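Local coordinates for Tat pathway signal sequence domain protein (Parabacteroides merdae, PDB 4Q9A), which is a putative GDSL-like lipase or acylhydrolase, probably hydrolysing ester bonds of a substrate that is not established, at residues A[125-130]-A[174-179]; A[99-104]-A[141-146]; A[146-151]-A[168-173]. One frame throughout, in Å; residues are numbered along the deposited sequence.

Interaction 1: A[125-130]-A[174-179]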
loop_
_atom_site.group_PDB
_atom_site.type_symbol
_atom_site.label_atom_id
_atom_site.label_comp_id
_atom_site.label_asym_id
_atom_site.label_seq_id
_atom_site.Cartn_x
_atom_site.Cartn_y
_atom_site.Cartn_z
ATOM N N ASN A 125 6.336 26.742 -19.769
ATOM C CA ASN A 125 7.345 26.658 -20.822
ATOM C C ASN A 125 8.354 25.536 -20.565
ATOM O O ASN A 125 8.668 24.782 -21.486
ATOM C CB ASN A 125 8.067 27.992 -20.988
ATOM C CG ASN A 125 7.193 29.069 -21.567
ATOM O OD1 ASN A 125 6.465 28.856 -22.546
ATOM N ND2 ASN A 125 7.268 30.251 -20.989
ATOM N N ASP A 126 8.829 25.419 -19.318
ATOM C CA ASP A 126 9.799 24.402 -18.898
ATOM C C ASP A 126 9.235 22.981 -19.034
ATOM O O ASP A 126 9.957 22.084 -19.507
ATOM C CB ASP A 126 10.283 24.652 -17.462
ATOM C CG ASP A 126 11.288 25.792 -17.284
ATOM O OD1 ASP A 126 11.477 26.589 -18.245
ATOM O OD2 ASP A 126 11.863 25.909 -16.179
ATOM N N LEU A 127 7.946 22.784 -18.650
ATOM C CA LEU A 127 7.271 21.486 -18.736
ATOM C C LEU A 127 7.042 21.098 -20.204
ATOM O O LEU A 127 7.308 19.952 -20.576
ATOM C CB LEU A 127 5.954 21.497 -17.938
ATOM C CG LEU A 127 5.356 20.136 -17.471
ATOM C CD1 LEU A 127 6.425 19.126 -17.021
ATOM C CD2 LEU A 127 4.367 20.350 -16.352
ATOM N N ARG A 128 6.656 22.089 -21.041
ATOM C CA ARG A 128 6.463 21.900 -22.472
ATOM C C ARG A 128 7.769 21.361 -23.055
ATOM O O ARG A 128 7.775 20.316 -23.717
ATOM C CB ARG A 128 6.030 23.214 -23.164
ATOM C CG ARG A 128 5.762 23.019 -24.661
ATOM C CD ARG A 128 5.046 24.178 -25.339
ATOM N NE ARG A 128 3.744 24.458 -24.726
ATOM C CZ ARG A 128 3.439 25.590 -24.091
ATOM N NH1 ARG A 128 4.324 26.586 -24.029
ATOM N NH2 ARG A 128 2.243 25.745 -23.534
ATOM N N ALA A 129 8.880 22.049 -22.719
ATOM C CA ALA A 129 10.237 21.739 -23.147
ATOM C C ALA A 129 10.641 20.339 -22.699
ATOM O O ALA A 129 11.165 19.586 -23.531
ATOM C CB ALA A 129 11.203 22.778 -22.607
ATOM N N LEU A 130 10.357 19.978 -21.415
ATOM C CA LEU A 130 10.654 18.652 -20.844
ATOM C C LEU A 130 9.861 17.527 -21.540
ATOM O O LEU A 130 10.406 16.447 -21.778
ATOM C CB LEU A 130 10.379 18.613 -19.331
ATOM C CG LEU A 130 10.905 17.371 -18.559
ATOM C CD1 LEU A 130 12.392 17.218 -18.689
ATOM C CD2 LEU A 130 10.559 17.446 -17.080
ATOM N N ARG A 174 -2.898 20.536 -17.165
ATOM C CA ARG A 174 -3.962 19.977 -17.993
ATOM C C ARG A 174 -3.761 20.326 -19.464
ATOM O O ARG A 174 -3.876 19.429 -20.306
ATOM C CB ARG A 174 -5.345 20.434 -17.525
ATOM C CG ARG A 174 -6.484 19.725 -18.261
ATOM C CD ARG A 174 -7.859 20.178 -17.812
ATOM N NE ARG A 174 -8.169 19.757 -16.441
ATOM C CZ ARG A 174 -8.615 18.549 -16.100
ATOM N NH1 ARG A 174 -8.796 17.612 -17.026
ATOM N NH2 ARG A 174 -8.867 18.264 -14.825
ATOM N N LYS A 175 -3.469 21.614 -19.771
ATOM C CA LYS A 175 -3.260 22.138 -21.134
ATOM C C LYS A 175 -2.164 21.341 -21.861
ATOM O O LYS A 175 -2.307 21.028 -23.051
ATOM C CB LYS A 175 -2.878 23.631 -21.063
ATOM C CG LYS A 175 -2.648 24.337 -22.399
ATOM C CD LYS A 175 -2.130 25.764 -22.166
ATOM C CE LYS A 175 -1.833 26.530 -23.434
ATOM N NZ LYS A 175 -1.286 27.884 -23.139
ATOM N N LEU A 176 -1.101 20.986 -21.114
ATOM C CA LEU A 176 0.027 20.272 -21.658
ATOM C C LEU A 176 -0.289 18.802 -21.846
ATOM O O LEU A 176 0.181 18.212 -22.824
ATOM C CB LEU A 176 1.262 20.490 -20.791
ATOM C CG LEU A 176 1.837 21.909 -20.893
ATOM C CD1 LEU A 176 2.734 22.214 -19.731
ATOM C CD2 LEU A 176 2.553 22.151 -22.255
ATOM N N SER A 177 -1.123 18.215 -20.961
ATOM C CA SER A 177 -1.548 16.814 -21.122
ATOM C C SER A 177 -2.338 16.686 -22.440
ATOM O O SER A 177 -2.218 15.675 -23.127
ATOM C CB SER A 177 -2.367 16.330 -19.926
ATOM O OG SER A 177 -3.722 16.730 -20.019
ATOM N N GLU A 178 -3.090 17.746 -22.804
ATOM C CA GLU A 178 -3.876 17.810 -24.033
ATOM C C GLU A 178 -2.937 17.941 -25.242
ATOM O O GLU A 178 -3.063 17.159 -26.192
ATOM C CB GLU A 178 -4.893 18.974 -23.997
ATOM C CG GLU A 178 -6.059 18.781 -23.034
ATOM C CD GLU A 178 -6.683 20.034 -22.431
ATOM O OE1 GLU A 178 -6.398 21.156 -22.910
ATOM O OE2 GLU A 178 -7.477 19.886 -21.474
ATOM N N GLU A 179 -1.977 18.904 -25.185
ATOM C CA GLU A 179 -0.988 19.200 -26.234
ATOM C C GLU A 179 -0.207 17.977 -26.662
ATOM O O GLU A 179 -0.037 17.753 -27.863
ATOM C CB GLU A 179 0.009 20.270 -25.761
ATOM C CG GLU A 179 -0.530 21.692 -25.738
ATOM C CD GLU A 179 0.490 22.775 -25.437
ATOM O OE1 GLU A 179 1.706 22.508 -25.586
ATOM O OE2 GLU A 179 0.068 23.916 -25.130
#
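The guanidinium of Arg128 and the carboxylate of Glu179 meet nearly coplanar, their planes 20° apart. Glu179 OE1 lies at the guanidinium edge, near its plane. Leu176 CD2 and Lys175 NZ approach the same group obliquely. The arginine grips the glutamate side-on, with NE to one oxygen and NH2 to the other. Arg128 NE donates to the syn lone pair of Glu179 OE1 at 2.9 Å, in a fairly straight bond. The second bond is looser: Arg128 NH2 to Glu179 OE2 is 3.3 Å, with OE2 tilted from the guanidinium plane. A bend at chi3 (-59°) turns Arg128 NE to the carboxylate. Two bonds from two nitrogens also limit how far the carboxylate can rotate.

Leu176 divides its branches between two partners. Its CD2 lies 3.6 Å from Arg128 NE and also touches Arg128 CB; these two side chains cross at about a right angle. Its CD1 instead packs on Leu127 CB at 3.8 Å. Lys175 brings a like charge close, with NZ 4.1 Å from Arg128 NH2. Both nitrogens form salt bridges to Glu124, which probably offsets their repulsion.

The polar pairs lie on the outer side of two buried leucines. Helices 120-137 and 167-179 run side by side in the same sense, their local axes 10.5 Å apart and inclined by 26°. Leu127 reaches Ile103, which follows Leu102 in the chain. Leu131 of helix 120-137 touches Leu176 and also Ile143 of strand 142-146. Ser177 packs on Phe184 of strand 183-185, so both helices rest on the central sheet.

Interaction 2: A[99-104]-A[141-146]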
loop_
_atom_site.group_PDB
_atom_site.type_symbol
_atom_site.label_atom_id
_atom_site.label_comp_id
_atom_site.label_asym_id
_atom_site.label_seq_id
_atom_site.Cartn_x
_atom_site.Cartn_y
_atom_site.Cartn_z
ATOM N N LEU A 99 5.969 6.415 -18.251
ATOM C CA LEU A 99 6.593 7.429 -17.412
ATOM C C LEU A 99 5.509 8.298 -16.759
ATOM O O LEU A 99 4.606 8.762 -17.432
ATOM C CB LEU A 99 7.584 8.273 -18.257
ATOM C CG LEU A 99 8.127 9.571 -17.656
ATOM C CD1 LEU A 99 9.134 9.304 -16.542
ATOM C CD2 LEU A 99 8.719 10.425 -18.720
ATOM N N SER A 100 5.607 8.498 -15.448
ATOM C CA SER A 100 4.651 9.276 -14.667
ATOM C C SER A 100 5.353 10.498 -14.081
ATOM O O SER A 100 6.443 10.380 -13.500
ATOM C CB SER A 100 4.010 8.423 -13.574
ATOM O OG SER A 100 3.251 9.225 -12.685
ATOM N N ILE A 101 4.741 11.676 -14.268
ATOM C CA ILE A 101 5.310 12.934 -13.798
ATOM C C ILE A 101 4.297 13.686 -12.938
ATOM O O ILE A 101 3.159 13.906 -13.360
ATOM C CB ILE A 101 5.824 13.812 -14.990
ATOM C CG1 ILE A 101 6.881 13.046 -15.825
ATOM C CG2 ILE A 101 6.368 15.195 -14.499
ATOM C CD1 ILE A 101 7.003 13.470 -17.233
ATOM N N LEU A 102 4.733 14.083 -11.737
ATOM C CA LEU A 102 3.966 14.908 -10.805
ATOM C C LEU A 102 4.900 16.022 -10.368
ATOM O O LEU A 102 5.820 15.784 -9.590
ATOM C CB LEU A 102 3.399 14.098 -9.605
ATOM C CG LEU A 102 2.744 14.897 -8.464
ATOM C CD1 LEU A 102 1.503 15.675 -8.941
ATOM C CD2 LEU A 102 2.382 14.004 -7.307
ATOM N N ILE A 103 4.706 17.216 -10.925
ATOM C CA ILE A 103 5.550 18.370 -10.640
ATOM C C ILE A 103 4.713 19.656 -10.778
ATOM O O ILE A 103 3.800 19.713 -11.626
ATOM C CB ILE A 103 6.823 18.344 -11.558
ATOM C CG1 ILE A 103 8.016 19.080 -10.942
ATOM C CG2 ILE A 103 6.570 18.730 -13.007
ATOM C CD1 ILE A 103 8.854 18.224 -9.965
ATOM N N GLY A 104 5.010 20.646 -9.924
ATOM C CA GLY A 104 4.319 21.923 -9.958
ATOM C C GLY A 104 4.092 22.626 -8.644
ATOM O O GLY A 104 4.013 23.858 -8.618
ATOM N N THR A 141 7.357 6.079 -25.370
ATOM C CA THR A 141 6.979 6.187 -23.971
ATOM C C THR A 141 5.567 6.780 -23.844
ATOM O O THR A 141 5.238 7.807 -24.473
ATOM C CB THR A 141 8.013 7.002 -23.189
ATOM O OG1 THR A 141 9.263 6.304 -23.275
ATOM C CG2 THR A 141 7.635 7.176 -21.712
ATOM N N GLN A 142 4.753 6.105 -23.019
ATOM C CA GLN A 142 3.428 6.522 -22.651
ATOM C C GLN A 142 3.576 7.384 -21.405
ATOM O O GLN A 142 4.085 6.910 -20.382
ATOM C CB GLN A 142 2.555 5.294 -22.402
ATOM C CG GLN A 142 2.271 4.472 -23.634
ATOM C CD GLN A 142 1.405 3.287 -23.293
ATOM O OE1 GLN A 142 0.190 3.404 -23.060
ATOM N NE2 GLN A 142 2.003 2.114 -23.271
ATOM N N ILE A 143 3.191 8.672 -21.505
ATOM C CA ILE A 143 3.295 9.601 -20.383
ATOM C C ILE A 143 1.941 9.711 -19.626
ATOM O O ILE A 143 0.860 9.785 -20.227
ATOM C CB ILE A 143 3.822 11.001 -20.815
ATOM C CG1 ILE A 143 5.085 10.893 -21.671
ATOM C CG2 ILE A 143 4.067 11.896 -19.590
ATOM C CD1 ILE A 143 5.508 12.188 -22.332
ATOM N N VAL A 144 2.056 9.709 -18.286
ATOM C CA VAL A 144 1.024 9.905 -17.284
ATOM C C VAL A 144 1.423 11.195 -16.595
ATOM O O VAL A 144 2.375 11.200 -15.818
ATOM C CB VAL A 144 0.856 8.726 -16.275
ATOM C CG1 VAL A 144 -0.350 8.949 -15.384
ATOM C CG2 VAL A 144 0.745 7.390 -16.975
ATOM N N LEU A 145 0.753 12.299 -16.947
ATOM C CA LEU A 145 0.986 13.604 -16.339
ATOM C C LEU A 145 -0.054 13.805 -15.242
ATOM O O LEU A 145 -1.249 13.680 -15.504
ATOM C CB LEU A 145 0.957 14.724 -17.388
ATOM C CG LEU A 145 1.491 16.078 -16.919
ATOM C CD1 LEU A 145 2.992 16.035 -16.632
ATOM C CD2 LEU A 145 1.161 17.154 -17.911
ATOM N N CYS A 146 0.408 14.053 -14.006
ATOM C CA CYS A 146 -0.434 14.214 -12.817
ATOM C C CYS A 146 -0.701 15.686 -12.496
ATOM O O CYS A 146 0.183 16.545 -12.671
ATOM C CB CYS A 146 0.209 13.515 -11.627
ATOM S SG CYS A 146 0.483 11.740 -11.856
#
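Ile101 touches both Ile143 and Leu145 of the adjacent strand, on the face that also carries Leu99. Its CD1 meets Ile143 CG2 at 4.1 Å. Its CB meets Leu145 CD1 at 4.0 Å. The side chain thus touches one neighbour with its tip and the other near its root. In Ile101, chi1 (-58°) sets CG1 anti to the carbonyl carbon, and chi2 (154°) then carries CD1 to Ile143 CG2. At the start of the pair, Thr141 CG2 packs on Leu99 CB at 3.6 Å, while the threonine hydroxyl bonds to Pro96 O.

Ser100 and Val144 point to the other face. Their CB atoms lie 4.2 Å apart. Ser100 OG also comes within van der Waals range of Cys146 SG, but its hydrogen-bond partner is Trp222 NE1. Val144 and Cys146 touch the same tryptophan, on helix 212-226. Near the strand ends, Cys146 CB packs against Leu102 CD1 at 3.7 Å.

The backbones hold these side chains in parallel register. Leu99 pairs with Ile143, Ser100 with Val144 and Ile101 with Leu145. Four hydrogen bonds alternate along the ladder. Leu99 N donates to Gln142 O and Ile101 N to Val144 O; in return Val144 N donates to Leu99 O and Cys146 N to Ile101 O. All are fairly straight, and the Cys146 N to Ile101 O bond is 2.8 Å.

The connection between the strands runs through helices 106-113 and 120-137. The second packs on the face carrying Ile143, through Leu131. This is a beta-alpha-beta crossover in the parallel, helix-flanked sheet of the SGNH hydrolase fold. Gly104 opens the family's conserved Gly-X-Asn-Asp motif, whose asparagine in relatives helps form the oxyanion hole.

Interaction 3: A[146-151]-A[168-173]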
loop_
_atom_site.group_PDB
_atom_site.type_symbol
_atom_site.label_atom_id
_atom_site.label_comp_id
_atom_site.label_asym_id
_atom_site.label_seq_id
_atom_site.Cartn_x
_atom_site.Cartn_y
_atom_site.Cartn_z
ATOM N N CYS A 146 0.408 14.053 -14.006
ATOM C CA CYS A 146 -0.434 14.214 -12.817
ATOM C C CYS A 146 -0.701 15.686 -12.496
ATOM O O CYS A 146 0.183 16.545 -12.671
ATOM C CB CYS A 146 0.209 13.515 -11.627
ATOM S SG CYS A 146 0.483 11.740 -11.856
ATOM N N GLU A 147 -1.909 15.962 -11.987
ATOM C CA GLU A 147 -2.324 17.310 -11.608
ATOM C C GLU A 147 -1.667 17.722 -10.274
ATOM O O GLU A 147 -1.907 17.049 -9.256
ATOM C CB GLU A 147 -3.874 17.411 -11.500
ATOM C CG GLU A 147 -4.402 18.828 -11.336
ATOM C CD GLU A 147 -5.906 18.985 -11.211
ATOM O OE1 GLU A 147 -6.563 18.088 -10.635
ATOM O OE2 GLU A 147 -6.425 20.030 -11.665
ATOM N N PRO A 148 -0.889 18.845 -10.241
ATOM C CA PRO A 148 -0.375 19.347 -8.944
ATOM C C PRO A 148 -1.570 19.803 -8.083
ATOM O O PRO A 148 -2.581 20.246 -8.649
ATOM C CB PRO A 148 0.556 20.488 -9.341
ATOM C CG PRO A 148 0.075 20.933 -10.665
ATOM C CD PRO A 148 -0.565 19.767 -11.348
ATOM N N PHE A 149 -1.513 19.622 -6.748
ATOM C CA PHE A 149 -2.670 19.872 -5.881
ATOM C C PHE A 149 -2.333 20.435 -4.501
ATOM O O PHE A 149 -1.182 20.383 -4.069
ATOM C CB PHE A 149 -3.413 18.524 -5.658
ATOM C CG PHE A 149 -2.522 17.454 -5.045
ATOM C CD1 PHE A 149 -2.374 17.353 -3.665
ATOM C CD2 PHE A 149 -1.771 16.603 -5.851
ATOM C CE1 PHE A 149 -1.487 16.426 -3.106
ATOM C CE2 PHE A 149 -0.899 15.669 -5.291
ATOM C CZ PHE A 149 -0.764 15.585 -3.920
ATOM N N THR A 150 -3.386 20.843 -3.759
ATOM C CA THR A 150 -3.336 21.324 -2.372
ATOM C C THR A 150 -4.652 21.067 -1.635
ATOM O O THR A 150 -5.734 21.122 -2.234
ATOM C CB THR A 150 -3.042 22.835 -2.262
ATOM O OG1 THR A 150 -4.093 23.561 -2.910
ATOM C CG2 THR A 150 -1.655 23.238 -2.772
ATOM N N LEU A 151 -4.547 20.874 -0.314
ATOM C CA LEU A 151 -5.657 20.762 0.611
ATOM C C LEU A 151 -5.649 22.093 1.426
ATOM O O LEU A 151 -4.708 22.362 2.177
ATOM C CB LEU A 151 -5.522 19.485 1.449
ATOM C CG LEU A 151 -5.763 18.153 0.677
ATOM C CD1 LEU A 151 -4.443 17.564 0.100
ATOM C CD2 LEU A 151 -6.451 17.124 1.565
ATOM N N GLU A 168 -3.686 28.354 -11.833
ATOM C CA GLU A 168 -3.065 28.569 -13.143
ATOM C C GLU A 168 -2.055 27.478 -13.449
ATOM O O GLU A 168 -1.875 27.125 -14.618
ATOM C CB GLU A 168 -2.412 29.955 -13.211
ATOM C CG GLU A 168 -3.438 31.080 -13.296
ATOM C CD GLU A 168 -4.496 30.942 -14.381
ATOM O OE1 GLU A 168 -4.122 30.726 -15.556
ATOM O OE2 GLU A 168 -5.702 31.032 -14.055
ATOM N N PHE A 169 -1.426 26.926 -12.391
ATOM C CA PHE A 169 -0.462 25.829 -12.464
ATOM C C PHE A 169 -1.183 24.529 -12.817
ATOM O O PHE A 169 -0.692 23.763 -13.643
ATOM C CB PHE A 169 0.319 25.699 -11.147
ATOM C CG PHE A 169 1.449 26.700 -11.006
ATOM C CD1 PHE A 169 1.190 28.037 -10.732
ATOM C CD2 PHE A 169 2.772 26.302 -11.149
ATOM C CE1 PHE A 169 2.229 28.962 -10.631
ATOM C CE2 PHE A 169 3.814 27.228 -11.031
ATOM C CZ PHE A 169 3.534 28.553 -10.769
ATOM N N ARG A 170 -2.377 24.312 -12.243
ATOM C CA ARG A 170 -3.213 23.139 -12.533
ATOM C C ARG A 170 -3.754 23.218 -13.985
ATOM O O ARG A 170 -3.830 22.189 -14.670
ATOM C CB ARG A 170 -4.357 23.044 -11.516
ATOM C CG ARG A 170 -3.903 22.839 -10.061
ATOM C CD ARG A 170 -5.011 23.086 -9.036
ATOM N NE ARG A 170 -6.305 22.539 -9.458
ATOM C CZ ARG A 170 -7.400 23.270 -9.657
ATOM N NH1 ARG A 170 -7.380 24.582 -9.442
ATOM N NH2 ARG A 170 -8.526 22.693 -10.058
ATOM N N LYS A 171 -4.093 24.459 -14.452
ATOM C CA LYS A 171 -4.562 24.762 -15.812
ATOM C C LYS A 171 -3.503 24.369 -16.829
ATOM O O LYS A 171 -3.838 23.815 -17.878
ATOM C CB LYS A 171 -4.866 26.269 -15.960
ATOM C CG LYS A 171 -6.301 26.706 -15.684
ATOM C CD LYS A 171 -6.440 28.234 -15.859
ATOM C CE LYS A 171 -7.823 28.800 -15.594
ATOM N NZ LYS A 171 -8.259 28.636 -14.179
ATOM N N SER A 172 -2.226 24.686 -16.515
ATOM C CA SER A 172 -1.079 24.438 -17.369
ATOM C C SER A 172 -0.811 22.954 -17.478
ATOM O O SER A 172 -0.664 22.443 -18.597
ATOM C CB SER A 172 0.151 25.178 -16.853
ATOM O OG SER A 172 -0.079 26.575 -16.849
ATOM N N ALA A 173 -0.801 22.249 -16.342
ATOM C CA ALA A 173 -0.577 20.801 -16.343
ATOM C C ALA A 173 -1.601 20.116 -17.254
ATOM O O ALA A 173 -1.202 19.302 -18.096
ATOM C CB ALA A 173 -0.658 20.245 -14.932
#
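Glu147 OE2 faces Arg170 NE across 3.3 Å, forming a salt bridge whose hydrogen bond is weak and bent (135° at the hydrogen). The carboxylate and guanidinium planes are 43° apart, so the two groups do not lie flat against each other. Pro148 O sits at the guanidinium edge, near its plane, and packs against the arginine chain at CG and CD. Pro148 also fits its ring to the helix: its CD meets Ala173 CB at 3.6 Å.

A bend at chi3 (41°) directs Arg170 NE to the glutamate. Glu147 reaches out on an extended chain, and its other oxygen, OE1, bonds to Gln188 N of helix 187-194. Tyr123 and Phe166 pack against Pro148. An alanine at Arg170 would probably leave Glu147 OE2 without this cationic mate and open a gap beside Pro148 O.

The buried carboxylate is thus shared between a backbone N-H and an arginine. Since the bond to Arg170 is weak, the pair probably attracts more by charge than by directed hydrogen bonding, and it ties the loop after strand 142-146 to helix 167-179.

Interaction 2 joins two inner strands of the sheet, and both other contacts touch it. Its centre lies about 10 Å from that of interaction 1 and about 13 Å from that of interaction 3. Leu127 CD1 rests on Ile103 CG2 at 4.0 Å. Leu145 CD2 touches Ser177 N, also at 4.0 Å. Interactions 1 and 3 use adjoining segments of helix 167-179. Cys146 ends the strand of interaction 2 and starts the loop of interaction 3. Gly104 O meets Phe169 CD2 at 3.7 Å. Ser28, present as phosphoserine, is probably the nucleophile of the GDSL motif; as in relatives, the Gly-X-Asn-Asp loop beginning at Gly104 would belong to the same active site, which interaction 3 therefore adjoins.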